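Local coordinates for protein NADH kinase POS5, mitochondrial (Saccharomyces cerevisiae, PDB 3AFO) that phosphorylates NADH and, less readily, NAD(+) with ATP, making it a key mitochondrial source of the reductant NADPH, at residues L32-V44 / F165-H177. Residues are numbered along the deposited sequence; the frame is centred on the assembly and turned at random.
Sequences LQSLIWQNPLQNV and FQEVISSRAKCLH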
ATOM      1  N   LEU A  32     -32.302   2.422   2.947  1.00 33.66           N
ATOM      2  CA  LEU A  32     -32.858   1.603   1.882  1.00 33.02           C
ATOM      3  C   LEU A  32     -34.166   2.247   1.415  1.00 32.78           C
ATOM      4  O   LEU A  32     -34.786   3.009   2.155  1.00 32.76           O
ATOM      5  CB  LEU A  32     -33.097   0.168   2.370  1.00 32.56           C
ATOM      6  CG  LEU A  32     -31.865  -0.645   2.792  1.00 32.22           C
ATOM      7  CD1 LEU A  32     -32.282  -1.949   3.448  1.00 31.10           C
ATOM      8  CD2 LEU A  32     -30.950  -0.906   1.592  1.00 29.03           C
ATOM      9  N   GLN A  33     -34.572   1.955   0.189  1.00 32.50           N
ATOM     10  CA  GLN A  33     -35.846   2.445  -0.323  1.00 32.89           C
ATOM     11  C   GLN A  33     -36.850   1.300  -0.433  1.00 32.78           C
ATOM     12  O   GLN A  33     -36.524   0.228  -0.936  1.00 32.67           O
ATOM     13  CB  GLN A  33     -35.656   3.107  -1.692  1.00 32.84           C
ATOM     14  CG  GLN A  33     -35.098   4.521  -1.644  1.00 34.77           C
ATOM     15  CD  GLN A  33     -33.673   4.579  -1.136  1.00 35.56           C
ATOM     16  OE1 GLN A  33     -32.795   3.870  -1.629  1.00 36.45           O
ATOM     17  NE2 GLN A  33     -33.439   5.417  -0.137  1.00 35.46           N
ATOM     18  N   SER A  34     -38.064   1.536   0.049  1.00 32.71           N
ATOM     19  CA  SER A  34     -39.166   0.591  -0.104  1.00 32.45           C
ATOM     20  C   SER A  34     -39.580   0.472  -1.565  1.00 32.45           C
ATOM     21  O   SER A  34     -39.804   1.481  -2.237  1.00 32.52           O
ATOM     22  CB  SER A  34     -40.353   1.051   0.737  1.00 32.62           C
ATOM     23  OG  SER A  34     -39.956   1.161   2.090  1.00 32.54           O
ATOM     24  N   LEU A  35     -39.656  -0.761  -2.061  1.00 32.26           N
ATOM     25  CA  LEU A  35     -40.130  -1.021  -3.414  1.00 32.49           C
ATOM     26  C   LEU A  35     -41.649  -1.274  -3.392  1.00 32.81           C
ATOM     27  O   LEU A  35     -42.109  -2.322  -2.947  1.00 32.59           O
ATOM     28  CB  LEU A  35     -39.375  -2.209  -4.029  1.00 32.41           C
ATOM     29  CG  LEU A  35     -39.793  -2.781  -5.395  1.00 32.74           C
ATOM     30  CD1 LEU A  35     -39.726  -1.750  -6.488  1.00 33.36           C
ATOM     31  CD2 LEU A  35     -38.941  -3.976  -5.768  1.00 32.65           C
ATOM     32  N   ILE A  36     -42.414  -0.293  -3.852  1.00 33.39           N
ATOM     33  CA  ILE A  36     -43.875  -0.388  -3.842  1.00 34.17           C
ATOM     34  C   ILE A  36     -44.372  -0.266  -5.274  1.00 34.47           C
ATOM     35  O   ILE A  36     -44.126   0.737  -5.951  1.00 34.98           O
ATOM     36  CB  ILE A  36     -44.526   0.658  -2.875  1.00 34.55           C
ATOM     37  CG1 ILE A  36     -44.025   0.427  -1.443  1.00 34.40           C
ATOM     38  CG2 ILE A  36     -46.067   0.557  -2.897  1.00 34.09           C
ATOM     39  CD1 ILE A  36     -44.235   1.583  -0.492  1.00 37.60           C
ATOM     40  N   TRP A  37     -45.034  -1.319  -5.738  1.00 34.71           N
ATOM     41  CA  TRP A  37     -45.522  -1.388  -7.102  1.00 35.45           C
ATOM     42  C   TRP A  37     -46.777  -0.530  -7.260  1.00 36.43           C
ATOM     43  O   TRP A  37     -47.778  -0.762  -6.579  1.00 36.57           O
ATOM     44  CB  TRP A  37     -45.800  -2.847  -7.485  1.00 35.25           C
ATOM     45  CG  TRP A  37     -44.572  -3.724  -7.381  1.00 33.93           C
ATOM     46  CD1 TRP A  37     -44.270  -4.607  -6.381  1.00 33.13           C
ATOM     47  CD2 TRP A  37     -43.481  -3.779  -8.305  1.00 32.82           C
ATOM     48  NE1 TRP A  37     -43.056  -5.212  -6.627  1.00 32.18           N
ATOM     49  CE2 TRP A  37     -42.554  -4.724  -7.806  1.00 32.44           C
ATOM     50  CE3 TRP A  37     -43.200  -3.126  -9.513  1.00 31.78           C
ATOM     51  CZ2 TRP A  37     -41.366  -5.027  -8.472  1.00 31.98           C
ATOM     52  CZ3 TRP A  37     -42.021  -3.429 -10.173  1.00 31.62           C
ATOM     53  CH2 TRP A  37     -41.118  -4.370  -9.652  1.00 31.46           C
ATOM     54  N   GLN A  38     -46.712   0.476  -8.131  1.00 37.26           N
ATOM     55  CA  GLN A  38     -47.905   1.275  -8.437  1.00 38.40           C
ATOM     56  C   GLN A  38     -48.892   0.454  -9.278  1.00 38.11           C
ATOM     57  O   GLN A  38     -50.045   0.287  -8.882  1.00 38.47           O
ATOM     58  CB  GLN A  38     -47.567   2.617  -9.091  1.00 38.51           C
ATOM     59  CG  GLN A  38     -48.760   3.586  -9.058  1.00 41.13           C
ATOM     60  CD  GLN A  38     -48.450   4.965  -9.605  1.00 43.55           C
ATOM     61  OE1 GLN A  38     -48.007   5.120 -10.748  1.00 45.00           O
ATOM     62  NE2 GLN A  38     -48.706   5.983  -8.795  1.00 45.52           N
ATOM     63  N   ASN A  39     -48.432  -0.056 -10.423  1.00 37.85           N
ATOM     64  CA  ASN A  39     -49.134  -1.136 -11.122  1.00 37.50           C
ATOM     65  C   ASN A  39     -48.571  -2.454 -10.594  1.00 36.63           C
ATOM     66  O   ASN A  39     -47.368  -2.544 -10.364  1.00 36.19           O
ATOM     67  CB  ASN A  39     -48.902  -1.098 -12.645  1.00 38.16           C
ATOM     68  CG  ASN A  39     -48.823   0.312 -13.214  1.00 39.55           C
ATOM     69  OD1 ASN A  39     -49.291   1.275 -12.613  1.00 41.91           O
ATOM     70  ND2 ASN A  39     -48.227   0.430 -14.392  1.00 40.56           N
ATOM     71  N   PRO A  40     -49.428  -3.479 -10.405  1.00 35.96           N
ATOM     72  CA  PRO A  40     -48.940  -4.779  -9.919  1.00 35.13           C
ATOM     73  C   PRO A  40     -47.792  -5.364 -10.758  1.00 34.23           C
ATOM     74  O   PRO A  40     -47.737  -5.163 -11.973  1.00 33.95           O
ATOM     75  CB  PRO A  40     -50.182  -5.674 -10.003  1.00 35.23           C
ATOM     76  CG  PRO A  40     -51.345  -4.709  -9.855  1.00 35.32           C
ATOM     77  CD  PRO A  40     -50.896  -3.479 -10.598  1.00 36.12           C
ATOM     78  N   LEU A  41     -46.875  -6.061 -10.096  1.00 33.51           N
ATOM     79  CA  LEU A  41     -45.751  -6.713 -10.775  1.00 32.81           C
ATOM     80  C   LEU A  41     -46.256  -7.834 -11.679  1.00 32.56           C
ATOM     81  O   LEU A  41     -46.968  -8.723 -11.216  1.00 32.82           O
ATOM     82  CB  LEU A  41     -44.771  -7.280  -9.735  1.00 32.49           C
ATOM     83  CG  LEU A  41     -43.706  -8.291 -10.169  1.00 31.62           C
ATOM     84  CD1 LEU A  41     -42.793  -7.699 -11.226  1.00 30.85           C
ATOM     85  CD2 LEU A  41     -42.904  -8.785  -8.974  1.00 29.94           C
ATOM     86  N   GLN A  42     -45.876  -7.793 -12.953  1.00 32.18           N
ATOM     87  CA  GLN A  42     -46.271  -8.823 -13.911  1.00 31.99           C
ATOM     88  C   GLN A  42     -45.126  -9.366 -14.777  1.00 30.95           C
ATOM     89  O   GLN A  42     -44.949 -10.583 -14.859  1.00 30.97           O
ATOM     90  CB  GLN A  42     -47.396  -8.317 -14.823  1.00 32.65           C
ATOM     91  CG  GLN A  42     -48.764  -8.225 -14.166  1.00 34.81           C
ATOM     92  CD  GLN A  42     -49.858  -7.968 -15.189  1.00 38.02           C
ATOM     93  OE1 GLN A  42     -49.944  -6.885 -15.774  1.00 38.48           O
ATOM     94  NE2 GLN A  42     -50.691  -8.978 -15.424  1.00 38.91           N
ATOM     95  N   ASN A  43     -44.379  -8.469 -15.429  1.00 29.39           N
ATOM     96  CA  ASN A  43     -43.359  -8.854 -16.405  1.00 27.79           C
ATOM     97  C   ASN A  43     -41.986  -9.079 -15.748  1.00 27.41           C
ATOM     98  O   ASN A  43     -41.283  -8.119 -15.401  1.00 27.48           O
ATOM     99  CB  ASN A  43     -43.226  -7.804 -17.506  1.00 27.11           C
ATOM    100  CG  ASN A  43     -44.534  -7.552 -18.267  1.00 27.57           C
ATOM    101  OD1 ASN A  43     -45.508  -8.315 -18.167  1.00 24.36           O
ATOM    102  ND2 ASN A  43     -44.548  -6.470 -19.043  1.00 24.53           N
ATOM    103  N   VAL A  44     -41.617 -10.340 -15.584  1.00 26.06           N
ATOM    104  CA  VAL A  44     -40.370 -10.692 -14.911  1.00 25.54           C
ATOM    105  C   VAL A  44     -39.358 -11.213 -15.925  1.00 25.15           C
ATOM    106  O   VAL A  44     -39.543 -12.279 -16.509  1.00 25.31           O
ATOM    107  CB  VAL A  44     -40.621 -11.731 -13.792  1.00 25.63           C
ATOM    108  CG1 VAL A  44     -39.311 -12.115 -13.074  1.00 25.26           C
ATOM    109  CG2 VAL A  44     -41.638 -11.181 -12.775  1.00 25.13           C
ATOM    110  N   PHE A 165     -39.203 -13.689  -3.373  1.00 28.33           N
ATOM    111  CA  PHE A 165     -40.108 -13.224  -4.431  1.00 28.83           C
ATOM    112  C   PHE A 165     -41.475 -12.776  -3.882  1.00 28.98           C
ATOM    113  O   PHE A 165     -42.021 -11.757  -4.329  1.00 28.94           O
ATOM    114  CB  PHE A 165     -40.264 -14.239  -5.574  1.00 28.44           C
ATOM    115  CG  PHE A 165     -41.060 -13.705  -6.735  1.00 28.50           C
ATOM    116  CD1 PHE A 165     -40.462 -12.881  -7.684  1.00 26.12           C
ATOM    117  CD2 PHE A 165     -42.423 -13.989  -6.856  1.00 27.55           C
ATOM    118  CE1 PHE A 165     -41.198 -12.354  -8.732  1.00 27.37           C
ATOM    119  CE2 PHE A 165     -43.168 -13.467  -7.903  1.00 25.96           C
ATOM    120  CZ  PHE A 165     -42.560 -12.655  -8.850  1.00 26.02           C
ATOM    121  N   GLN A 166     -41.990 -13.541  -2.918  0.50 29.32           N
ATOM    122  CA  GLN A 166     -43.220 -13.231  -2.169  0.50 29.72           C
ATOM    123  C   GLN A 166     -43.185 -11.805  -1.589  0.50 29.78           C
ATOM    124  O   GLN A 166     -44.125 -11.030  -1.758  0.50 29.81           O
ATOM    125  CB  GLN A 166     -43.400 -14.260  -1.039  0.50 29.78           C
ATOM    126  CG  GLN A 166     -44.813 -14.389  -0.455  0.50 30.36           C
ATOM    127  CD  GLN A 166     -44.941 -15.561   0.515  0.50 30.85           C
ATOM    128  OE1 GLN A 166     -44.404 -15.530   1.628  0.50 30.41           O
ATOM    129  NE2 GLN A 166     -45.660 -16.599   0.095  0.50 31.14           N
ATOM    130  N   GLU A 167     -42.082 -11.470  -0.925  1.00 29.82           N
ATOM    131  CA  GLU A 167     -41.891 -10.147  -0.302  1.00 30.16           C
ATOM    132  C   GLU A 167     -41.817  -9.047  -1.350  1.00 29.98           C
ATOM    133  O   GLU A 167     -42.370  -7.950  -1.160  1.00 30.19           O
ATOM    134  CB  GLU A 167     -40.628 -10.120   0.574  1.00 30.68           C
ATOM    135  CG  GLU A 167     -40.684 -11.020   1.816  1.00 32.41           C
ATOM    136  CD  GLU A 167     -41.958 -10.824   2.647  1.00 35.24           C
ATOM    137  OE1 GLU A 167     -42.221  -9.690   3.106  1.00 36.36           O
ATOM    138  OE2 GLU A 167     -42.702 -11.810   2.837  1.00 36.75           O
ATOM    139  N   VAL A 168     -41.144  -9.352  -2.460  1.00 29.58           N
ATOM    140  CA  VAL A 168     -40.952  -8.394  -3.531  1.00 29.31           C
ATOM    141  C   VAL A 168     -42.295  -8.040  -4.174  1.00 29.91           C
ATOM    142  O   VAL A 168     -42.657  -6.870  -4.223  1.00 29.74           O
ATOM    143  CB  VAL A 168     -39.933  -8.897  -4.585  1.00 29.17           C
ATOM    144  CG1 VAL A 168     -39.924  -7.989  -5.822  1.00 28.17           C
ATOM    145  CG2 VAL A 168     -38.510  -8.998  -3.970  1.00 29.42           C
ATOM    146  N   ILE A 169     -43.031  -9.049  -4.639  1.00 30.23           N
ATOM    147  CA  ILE A 169     -44.299  -8.829  -5.347  1.00 30.95           C
ATOM    148  C   ILE A 169     -45.384  -8.185  -4.457  1.00 30.98           C
ATOM    149  O   ILE A 169     -46.224  -7.432  -4.939  1.00 31.39           O
ATOM    150  CB  ILE A 169     -44.792 -10.144  -6.064  1.00 30.88           C
ATOM    151  CG1 ILE A 169     -45.978  -9.864  -7.000  1.00 31.87           C
ATOM    152  CG2 ILE A 169     -45.079 -11.277  -5.059  1.00 31.12           C
ATOM    153  CD1 ILE A 169     -46.140 -10.916  -8.112  1.00 32.71           C
ATOM    154  N   SER A 170     -45.337  -8.459  -3.158  1.00 31.72           N
ATOM    155  CA  SER A 170     -46.301  -7.904  -2.210  1.00 31.93           C
ATOM    156  C   SER A 170     -45.937  -6.489  -1.743  1.00 31.81           C
ATOM    157  O   SER A 170     -46.519  -5.989  -0.780  1.00 31.90           O
ATOM    158  CB  SER A 170     -46.413  -8.798  -0.981  1.00 32.09           C
ATOM    159  OG  SER A 170     -46.591 -10.158  -1.332  1.00 34.15           O
ATOM    160  N   SER A 171     -44.978  -5.858  -2.417  1.00 31.24           N
ATOM    161  CA  SER A 171     -44.498  -4.510  -2.050  1.00 30.80           C
ATOM    162  C   SER A 171     -43.941  -4.405  -0.623  1.00 30.15           C
ATOM    163  O   SER A 171     -44.061  -3.355   0.016  1.00 30.27           O
ATOM    164  CB  SER A 171     -45.588  -3.443  -2.290  1.00 30.67           C
ATOM    165  OG  SER A 171     -45.932  -3.356  -3.662  1.00 30.61           O
ATOM    166  N   ARG A 172     -43.320  -5.473  -0.126  1.00 29.56           N
ATOM    167  CA  ARG A 172     -42.692  -5.436   1.211  1.00 29.61           C
ATOM    168  C   ARG A 172     -41.145  -5.466   1.206  1.00 29.05           C
ATOM    169  O   ARG A 172     -40.517  -5.510   2.267  1.00 28.72           O
ATOM    170  CB  ARG A 172     -43.222  -6.564   2.100  1.00 29.72           C
ATOM    171  CG  ARG A 172     -44.743  -6.519   2.339  1.00 30.86           C
ATOM    172  CD  ARG A 172     -45.138  -7.504   3.423  1.00 33.31           C
ATOM    173  NE  ARG A 172     -44.949  -8.891   2.998  1.00 34.84           N
ATOM    174  CZ  ARG A 172     -45.898  -9.633   2.431  1.00 36.68           C
ATOM    175  NH1 ARG A 172     -47.109  -9.124   2.223  1.00 35.98           N
ATOM    176  NH2 ARG A 172     -45.640 -10.885   2.068  1.00 36.16           N
ATOM    177  N   ALA A 173     -40.546  -5.460   0.024  1.00 28.36           N
ATOM    178  CA  ALA A 173     -39.090  -5.505  -0.084  1.00 28.19           C
ATOM    179  C   ALA A 173     -38.491  -4.105  -0.047  1.00 28.17           C
ATOM    180  O   ALA A 173     -39.178  -3.106  -0.315  1.00 27.48           O
ATOM    181  CB  ALA A 173     -38.672  -6.218  -1.360  1.00 28.20           C
ATOM    182  N   LYS A 174     -37.199  -4.048   0.275  1.00 27.91           N
ATOM    183  CA  LYS A 174     -36.439  -2.800   0.243  1.00 28.05           C
ATOM    184  C   LYS A 174     -35.223  -2.949  -0.663  1.00 27.58           C
ATOM    185  O   LYS A 174     -34.697  -4.056  -0.829  1.00 27.25           O
ATOM    186  CB  LYS A 174     -36.019  -2.394   1.651  1.00 28.20           C
ATOM    187  CG  LYS A 174     -37.159  -1.803   2.467  1.00 30.60           C
ATOM    188  CD  LYS A 174     -36.702  -1.437   3.859  1.00 33.84           C
ATOM    189  CE  LYS A 174     -37.858  -0.967   4.708  1.00 35.50           C
ATOM    190  NZ  LYS A 174     -37.352  -0.659   6.073  1.00 38.15           N
ATOM    191  N   CYS A 175     -34.794  -1.832  -1.245  1.00 26.97           N
ATOM    192  CA  CYS A 175     -33.711  -1.813  -2.222  1.00 26.23           C
ATOM    193  C   CYS A 175     -32.618  -0.826  -1.823  1.00 25.86           C
ATOM    194  O   CYS A 175     -32.904   0.226  -1.240  1.00 25.15           O
ATOM    195  CB  CYS A 175     -34.243  -1.391  -3.588  1.00 26.63           C
ATOM    196  SG  CYS A 175     -35.306  -2.601  -4.402  1.00 26.92           S
ATOM    197  N   LEU A 176     -31.383  -1.189  -2.154  1.00 24.74           N
ATOM    198  CA  LEU A 176     -30.249  -0.288  -2.117  1.00 25.09           C
ATOM    199  C   LEU A 176     -30.085   0.356  -3.487  1.00 24.80           C
ATOM    200  O   LEU A 176     -30.083  -0.329  -4.530  1.00 24.07           O
ATOM    201  CB  LEU A 176     -28.970  -1.065  -1.761  1.00 25.29           C
ATOM    202  CG  LEU A 176     -27.620  -0.352  -1.921  1.00 26.41           C
ATOM    203  CD1 LEU A 176     -27.318   0.522  -0.691  1.00 26.26           C
ATOM    204  CD2 LEU A 176     -26.526  -1.381  -2.155  1.00 26.52           C
ATOM    205  N   HIS A 177     -29.944   1.676  -3.478  1.00 24.41           N
ATOM    206  CA  HIS A 177     -29.659   2.423  -4.690  1.00 24.83           C
ATOM    207  C   HIS A 177     -28.165   2.406  -5.007  1.00 24.37           C
ATOM    208  O   HIS A 177     -27.332   2.692  -4.141  1.00 24.86           O
ATOM    209  CB  HIS A 177     -30.167   3.862  -4.571  1.00 25.01           C
ATOM    210  CG  HIS A 177     -29.889   4.684  -5.780  1.00 28.22           C
ATOM    211  ND1 HIS A 177     -30.645   4.588  -6.928  1.00 31.41           N
ATOM    212  CD2 HIS A 177     -28.921   5.594  -6.039  1.00 30.77           C
ATOM    213  CE1 HIS A 177     -30.166   5.419  -7.836  1.00 31.82           C
ATOM    214  NE2 HIS A 177     -29.115   6.035  -7.326  1.00 31.88           N
TER
HETATM  215  O   HOH W   1     -30.263   3.145  -0.959  1.00 22.90           O
HETATM  216  O   HOH W   2     -41.345  -5.029  -2.810  1.00 23.50           O
HETATM  217  O   HOH W   3     -47.317  -6.535  -7.210  1.00 28.85           O
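W37 meets V168 and S171, at the end of helix 161-169, with two N-H groups. Its indole NE1 gives a bond to V168 O at 2.9 Å; that oxygen lies almost in the ring plane, yet the donor stands well above the carbonyl plane, and S171 N comes to the same oxygen from the opposite face. A water also donates to V168 O, so three donors crowd one carbonyl; the same water donates to L35 O and accepts from A173 N. W37 N goes to S171 OG at 3.0 Å, nearly straight (165°). S171, at positive phi, is the C' residue of a Schellman motif, with R172 N returning to E167 O, and its hydroxyl sits beside its own backbone N (chi1 -63°), which turns it to W37 N. The indole is sandwiched within its own segment, L41 CB over the centre of one face and L35 CD1 toward the rim of the other. A leucine here would probably leave V168 O without its indole donor and L41 without the flat surface it packs on.

I169 O, next along, receives a water that in turn accepts from L41 N. L41 CD2 meets I169 CB at 3.7 Å, the two side chains crossing at about a right angle.

Beyond S171 the two segments pair as antiparallel strands. Q33 and C175 exchange both backbone bonds, Q33 N to C175 O at 2.8 Å and C175 N to Q33 O at 2.7 Å, and L35 N donates to A173 O. Q33 OE1 accepts from a water held by H177 N, while its NE2 bonds S26; K174 NZ salt-bridges E361.

Strand 33-36 lies between strands 23-25 and 174-186 in the antiparallel sheet, while L41 and V44, with F165 of helix 161-169, pack against strand 117-122 of the parallel sheet.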